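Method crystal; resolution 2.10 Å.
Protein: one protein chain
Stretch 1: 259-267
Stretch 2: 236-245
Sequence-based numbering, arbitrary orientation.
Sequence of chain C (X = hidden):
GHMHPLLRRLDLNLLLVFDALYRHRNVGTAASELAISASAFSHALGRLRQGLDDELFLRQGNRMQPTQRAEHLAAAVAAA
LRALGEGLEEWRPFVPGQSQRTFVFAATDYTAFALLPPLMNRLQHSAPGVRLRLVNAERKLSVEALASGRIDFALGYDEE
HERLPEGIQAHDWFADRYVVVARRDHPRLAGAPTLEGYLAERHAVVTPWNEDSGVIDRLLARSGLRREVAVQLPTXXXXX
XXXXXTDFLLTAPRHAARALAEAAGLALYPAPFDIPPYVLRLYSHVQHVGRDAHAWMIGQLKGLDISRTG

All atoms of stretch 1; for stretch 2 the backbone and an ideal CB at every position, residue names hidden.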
ATOM      1  N   ALA C 259     -23.888 -15.844 -27.607  1.00 31.32           N
ATOM      2  CA  ALA C 259     -23.658 -14.530 -28.247  1.00 31.01           C
ATOM      3  C   ALA C 259     -22.498 -14.518 -29.262  1.00 30.18           C
ATOM      4  O   ALA C 259     -22.432 -13.708 -30.214  1.00 30.71           O
ATOM      5  CB  ALA C 259     -23.397 -13.492 -27.164  1.00 32.09           C
ATOM      6  N   LEU C 260     -21.519 -15.387 -29.059  1.00 30.68           N
ATOM      7  CA  LEU C 260     -20.404 -15.384 -29.979  1.00 29.19           C
ATOM      8  C   LEU C 260     -20.366 -16.582 -30.935  1.00 28.77           C
ATOM      9  O   LEU C 260     -19.422 -16.689 -31.678  1.00 30.50           O
ATOM     10  CB  LEU C 260     -19.073 -15.238 -29.194  1.00 30.30           C
ATOM     11  CG  LEU C 260     -18.795 -13.830 -28.634  1.00 32.86           C
ATOM     12  CD1 LEU C 260     -17.353 -13.734 -28.040  1.00 24.11           C
ATOM     13  CD2 LEU C 260     -18.998 -12.756 -29.747  1.00 32.96           C
ATOM     14  N   ALA C 261     -21.353 -17.478 -30.893  1.00 29.62           N
ATOM     15  CA  ALA C 261     -21.294 -18.755 -31.642  1.00 30.96           C
ATOM     16  C   ALA C 261     -21.006 -18.497 -33.122  1.00 32.10           C
ATOM     17  O   ALA C 261     -20.106 -19.119 -33.763  1.00 32.24           O
ATOM     18  CB  ALA C 261     -22.586 -19.559 -31.432  1.00 30.39           C
ATOM     19  N   GLU C 262     -21.700 -17.526 -33.675  1.00 33.07           N
ATOM     20  CA  GLU C 262     -21.461 -17.200 -35.106  1.00 35.94           C
ATOM     21  C   GLU C 262     -20.217 -16.411 -35.372  1.00 34.29           C
ATOM     22  O   GLU C 262     -19.458 -16.735 -36.275  1.00 34.60           O
ATOM     23  CB  GLU C 262     -22.674 -16.435 -35.678  1.00 37.86           C
ATOM     24  CG  GLU C 262     -23.704 -17.344 -36.242  1.00 46.64           C
ATOM     25  CD  GLU C 262     -23.252 -17.931 -37.591  1.00 56.44           C
ATOM     26  OE1 GLU C 262     -22.380 -17.317 -38.290  1.00 59.59           O
ATOM     27  OE2 GLU C 262     -23.782 -19.010 -37.948  1.00 62.61           O
ATOM     28  N   ALA C 263     -20.047 -15.334 -34.627  1.00 34.13           N
ATOM     29  CA  ALA C 263     -18.844 -14.490 -34.755  1.00 34.13           C
ATOM     30  C   ALA C 263     -17.538 -15.287 -34.669  1.00 35.50           C
ATOM     31  O   ALA C 263     -16.579 -14.964 -35.404  1.00 35.97           O
ATOM     32  CB  ALA C 263     -18.835 -13.448 -33.676  1.00 33.86           C
ATOM     33  N   ALA C 264     -17.454 -16.266 -33.733  1.00 34.45           N
ATOM     34  CA  ALA C 264     -16.168 -16.984 -33.566  1.00 33.66           C
ATOM     35  C   ALA C 264     -16.180 -18.356 -34.271  1.00 32.66           C
ATOM     36  O   ALA C 264     -15.176 -19.072 -34.215  1.00 34.44           O
ATOM     37  CB  ALA C 264     -15.816 -17.144 -32.105  1.00 34.06           C
ATOM     38  N   GLY C 265     -17.292 -18.735 -34.890  1.00 31.61           N
ATOM     39  CA  GLY C 265     -17.402 -20.072 -35.569  1.00 29.60           C
ATOM     40  C   GLY C 265     -17.436 -21.226 -34.548  1.00 30.97           C
ATOM     41  O   GLY C 265     -16.527 -22.085 -34.546  1.00 30.58           O
ATOM     42  N   LEU C 266     -18.462 -21.285 -33.689  1.00 29.95           N
ATOM     43  CA  LEU C 266     -18.451 -22.316 -32.604  1.00 30.78           C
ATOM     44  C   LEU C 266     -19.567 -23.269 -32.684  1.00 31.08           C
ATOM     45  O   LEU C 266     -20.610 -22.871 -33.161  1.00 30.45           O
ATOM     46  CB  LEU C 266     -18.595 -21.642 -31.210  1.00 30.72           C
ATOM     47  CG  LEU C 266     -17.628 -20.477 -30.978  1.00 30.28           C
ATOM     48  CD1 LEU C 266     -17.952 -19.716 -29.594  1.00 28.09           C
ATOM     49  CD2 LEU C 266     -16.170 -20.947 -31.074  1.00 25.02           C
ATOM     50  N   ALA C 267     -19.355 -24.472 -32.127  1.00 31.39           N
ATOM     51  CA  ALA C 267     -20.386 -25.400 -31.686  1.00 31.40           C
ATOM     52  C   ALA C 267     -20.504 -25.431 -30.132  1.00 32.36           C
ATOM     53  O   ALA C 267     -19.502 -25.334 -29.399  1.00 34.76           O
ATOM     54  CB  ALA C 267     -20.044 -26.771 -32.193  1.00 30.65           C
ATOM     55  N   UNK C 236     -13.429 -14.383 -20.897  1.00 31.47           N
ATOM     56  CA  UNK C 236     -14.322 -15.323 -21.591  1.00 30.50           C
ATOM     57  C   UNK C 236     -14.500 -14.969 -23.069  1.00 30.27           C
ATOM     58  O   UNK C 236     -14.452 -15.847 -23.946  1.00 29.49           O
ATOM     59  CB  UNK C 236     -15.688 -15.351 -20.903  1.00 30.50           C
ATOM     60  N   UNK C 237     -14.648 -13.668 -23.375  1.00 28.77           N
ATOM     61  CA  UNK C 237     -15.005 -13.324 -24.718  1.00 28.25           C
ATOM     62  C   UNK C 237     -13.823 -13.517 -25.656  1.00 27.53           C
ATOM     63  O   UNK C 237     -14.009 -14.060 -26.733  1.00 28.44           O
ATOM     64  CB  UNK C 237     -15.515 -11.883 -24.778  1.00 28.25           C
ATOM     65  N   UNK C 238     -12.621 -13.120 -25.258  1.00 28.31           N
ATOM     66  CA  UNK C 238     -11.462 -13.466 -26.069  1.00 29.58           C
ATOM     67  C   UNK C 238     -11.291 -15.001 -26.140  1.00 29.07           C
ATOM     68  O   UNK C 238     -10.831 -15.502 -27.152  1.00 29.44           O
ATOM     69  CB  UNK C 238     -10.204 -12.809 -25.498  1.00 29.58           C
ATOM     70  N   UNK C 239     -11.619 -15.699 -25.054  1.00 27.76           N
ATOM     71  CA  UNK C 239     -11.425 -17.168 -24.984  1.00 27.47           C
ATOM     72  C   UNK C 239     -12.292 -17.884 -26.013  1.00 27.11           C
ATOM     73  O   UNK C 239     -11.880 -18.882 -26.602  1.00 28.64           O
ATOM     74  CB  UNK C 239     -11.752 -17.689 -23.583  1.00 27.47           C
ATOM     75  N   UNK C 240     -13.492 -17.378 -26.208  1.00 26.16           N
ATOM     76  CA  UNK C 240     -14.456 -17.916 -27.170  1.00 26.18           C
ATOM     77  C   UNK C 240     -13.858 -17.784 -28.564  1.00 26.37           C
ATOM     78  O   UNK C 240     -13.881 -18.748 -29.334  1.00 26.18           O
ATOM     79  CB  UNK C 240     -15.802 -17.194 -27.079  1.00 26.18           C
ATOM     80  N   UNK C 241     -13.209 -16.666 -28.883  1.00 27.76           N
ATOM     81  CA  UNK C 241     -12.512 -16.602 -30.186  1.00 28.97           C
ATOM     82  C   UNK C 241     -11.308 -17.536 -30.286  1.00 30.39           C
ATOM     83  O   UNK C 241     -11.021 -18.092 -31.372  1.00 29.07           O
ATOM     84  CB  UNK C 241     -12.048 -15.168 -30.451  1.00 28.97           C
ATOM     85  N   UNK C 242     -10.600 -17.700 -29.175  1.00 29.29           N
ATOM     86  CA  UNK C 242      -9.507 -18.660 -29.152  1.00 29.52           C
ATOM     87  C   UNK C 242      -9.991 -20.092 -29.517  1.00 28.64           C
ATOM     88  O   UNK C 242      -9.411 -20.782 -30.346  1.00 27.40           O
ATOM     89  CB  UNK C 242      -8.853 -18.657 -27.769  1.00 29.52           C
ATOM     90  N   UNK C 243     -11.055 -20.527 -28.877  1.00 29.58           N
ATOM     91  CA  UNK C 243     -11.716 -21.817 -29.173  1.00 30.20           C
ATOM     92  C   UNK C 243     -12.175 -22.047 -30.619  1.00 31.82           C
ATOM     93  O   UNK C 243     -12.192 -23.216 -31.089  1.00 31.57           O
ATOM     94  CB  UNK C 243     -12.941 -21.953 -28.266  1.00 30.20           C
ATOM     95  N   UNK C 244     -12.610 -20.960 -31.302  1.00 32.07           N
ATOM     96  CA  UNK C 244     -12.991 -20.975 -32.710  1.00 30.49           C
ATOM     97  C   UNK C 244     -11.822 -21.051 -33.685  1.00 32.07           C
ATOM     98  O   UNK C 244     -12.028 -21.399 -34.840  1.00 34.30           O
ATOM     99  CB  UNK C 244     -13.814 -19.723 -33.021  1.00 30.49           C
ATOM    100  N   UNK C 245     -10.602 -20.746 -33.239  1.00 31.87           N
ATOM    101  CA  UNK C 245      -9.405 -20.871 -34.074  1.00 31.95           C
ATOM    102  C   UNK C 245      -8.469 -22.035 -33.693  1.00 30.59           C
ATOM    103  O   UNK C 245      -7.430 -22.155 -34.289  1.00 31.61           O
ATOM    104  CB  UNK C 245      -8.618 -19.560 -34.009  1.00 31.95           C
TER

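Stretch 2 runs as a helix from 236, crossing the helix of stretch 1 at 43°. What stretch 1 offers is almost wholly apolar: L260, A264 and L266, with the carbonyl oxygen of A264 near the far end.

Position 236 points sideways, and its ideal CB has no atom of stretch 1 within 5.5 Å. Stretch 1 sets no demand here. The residue is V236, which makes no contact.

Position 237 also points sideways, but its ideal CB lies 4.2 Å from L260 CD1. A side chain long enough to bend toward that methyl would suit: leucine, methionine or isoleucine. The residue is L237. Its CD2 reaches 3.9 Å from L260 CD1.

Positions 238 and 239 do not meet stretch 1; 238 points away and 239 is out of reach. Many residues would serve. Both are alanine, A238 and A239.

Position 240 points toward stretch 1. Its ideal CB is 3.9 Å from L260 CD1, 4.2 Å from L266 CD1 and 5.0 Å from A264 CB. No polar partner lies among these methyls, so a medium-sized aliphatic residue fits best, leucine, isoleucine or methionine. The residue is L240. Its CB packs 3.9 Å from L260 CD1, and its CD2 3.6 Å from L266 CD1.

Position 241 points sideways, its ideal CB 4.6 Å from A264 CB. The small side chains of A263 and A264 leave room beside L260 for something broad. An aromatic ring or a long aliphatic chain would suit. The residue is F241. Its ring reaches all three: CE1 is 3.7 Å from L260 CD1, CZ 4.0 Å from A263 CB and CD2 3.5 Å from A264 CB.

Position 242 points away and is free of stretch 1, so many residues would serve. The residue is L242.

Position 243 points sideways, its ideal CB 4.4 Å from L266 CD2. Alanine would suffice, though this one neighbour does not exclude others. The residue is A243.

Position 244 is the most restrictive. Its ideal CB would lie 1.9 Å from A264 O, a clash, and 3.3 Å from L266 CD2. Only glycine fits this backbone as it stands. The residue is G244. Without a CB, its CA approaches A264 O at 3.3 Å in a CA-H...O contact. A water donates hydrogen bonds to G244 O and G265 O, both at 2.7 Å from its oxygen.

Position 245 points sideways, clear of stretch 1, and could take many residues. It is S245.

Stretch 2, residues 236-245: VLAALFLAGS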
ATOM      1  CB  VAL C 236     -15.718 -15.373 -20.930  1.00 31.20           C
ATOM      2  CG1 VAL C 236     -16.549 -16.567 -21.455  1.00 32.92           C
ATOM      3  CG2 VAL C 236     -15.560 -15.612 -19.535  1.00 36.55           C
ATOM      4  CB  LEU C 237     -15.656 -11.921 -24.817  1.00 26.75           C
ATOM      5  CG  LEU C 237     -16.977 -11.643 -24.094  1.00 30.29           C
ATOM      6  CD1 LEU C 237     -17.422 -10.150 -24.393  1.00 30.75           C
ATOM      7  CD2 LEU C 237     -18.086 -12.660 -24.415  1.00 26.79           C
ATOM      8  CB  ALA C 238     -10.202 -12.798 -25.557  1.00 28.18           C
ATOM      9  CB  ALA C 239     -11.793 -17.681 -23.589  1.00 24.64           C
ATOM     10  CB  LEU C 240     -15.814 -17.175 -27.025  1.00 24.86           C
ATOM     11  CG  LEU C 240     -16.608 -17.644 -25.813  1.00 24.10           C
ATOM     12  CD1 LEU C 240     -17.632 -16.616 -25.368  1.00 22.03           C
ATOM     13  CD2 LEU C 240     -17.328 -18.947 -26.137  1.00 26.70           C
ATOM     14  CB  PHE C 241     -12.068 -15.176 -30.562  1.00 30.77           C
ATOM     15  CG  PHE C 241     -13.221 -14.300 -30.988  1.00 31.91           C
ATOM     16  CD1 PHE C 241     -13.821 -13.440 -30.072  1.00 29.90           C
ATOM     17  CD2 PHE C 241     -13.697 -14.365 -32.322  1.00 33.33           C
ATOM     18  CE1 PHE C 241     -14.892 -12.592 -30.492  1.00 35.43           C
ATOM     19  CE2 PHE C 241     -14.766 -13.579 -32.758  1.00 31.92           C
ATOM     20  CZ  PHE C 241     -15.372 -12.676 -31.841  1.00 31.90           C
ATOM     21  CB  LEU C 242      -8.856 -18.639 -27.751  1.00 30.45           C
ATOM     22  CG  LEU C 242      -7.879 -19.818 -27.449  1.00 31.90           C
ATOM     23  CD1 LEU C 242      -6.635 -19.746 -28.402  1.00 29.69           C
ATOM     24  CD2 LEU C 242      -7.438 -19.743 -25.999  1.00 26.48           C
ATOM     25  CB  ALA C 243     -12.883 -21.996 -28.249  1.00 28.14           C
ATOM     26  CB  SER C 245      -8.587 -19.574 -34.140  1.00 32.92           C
ATOM     27  OG  SER C 245      -9.270 -18.619 -34.965  1.00 35.55           O
TER
HETATM   28  O   HOH W   1     -14.336 -21.972 -36.113  1.00 32.68           O
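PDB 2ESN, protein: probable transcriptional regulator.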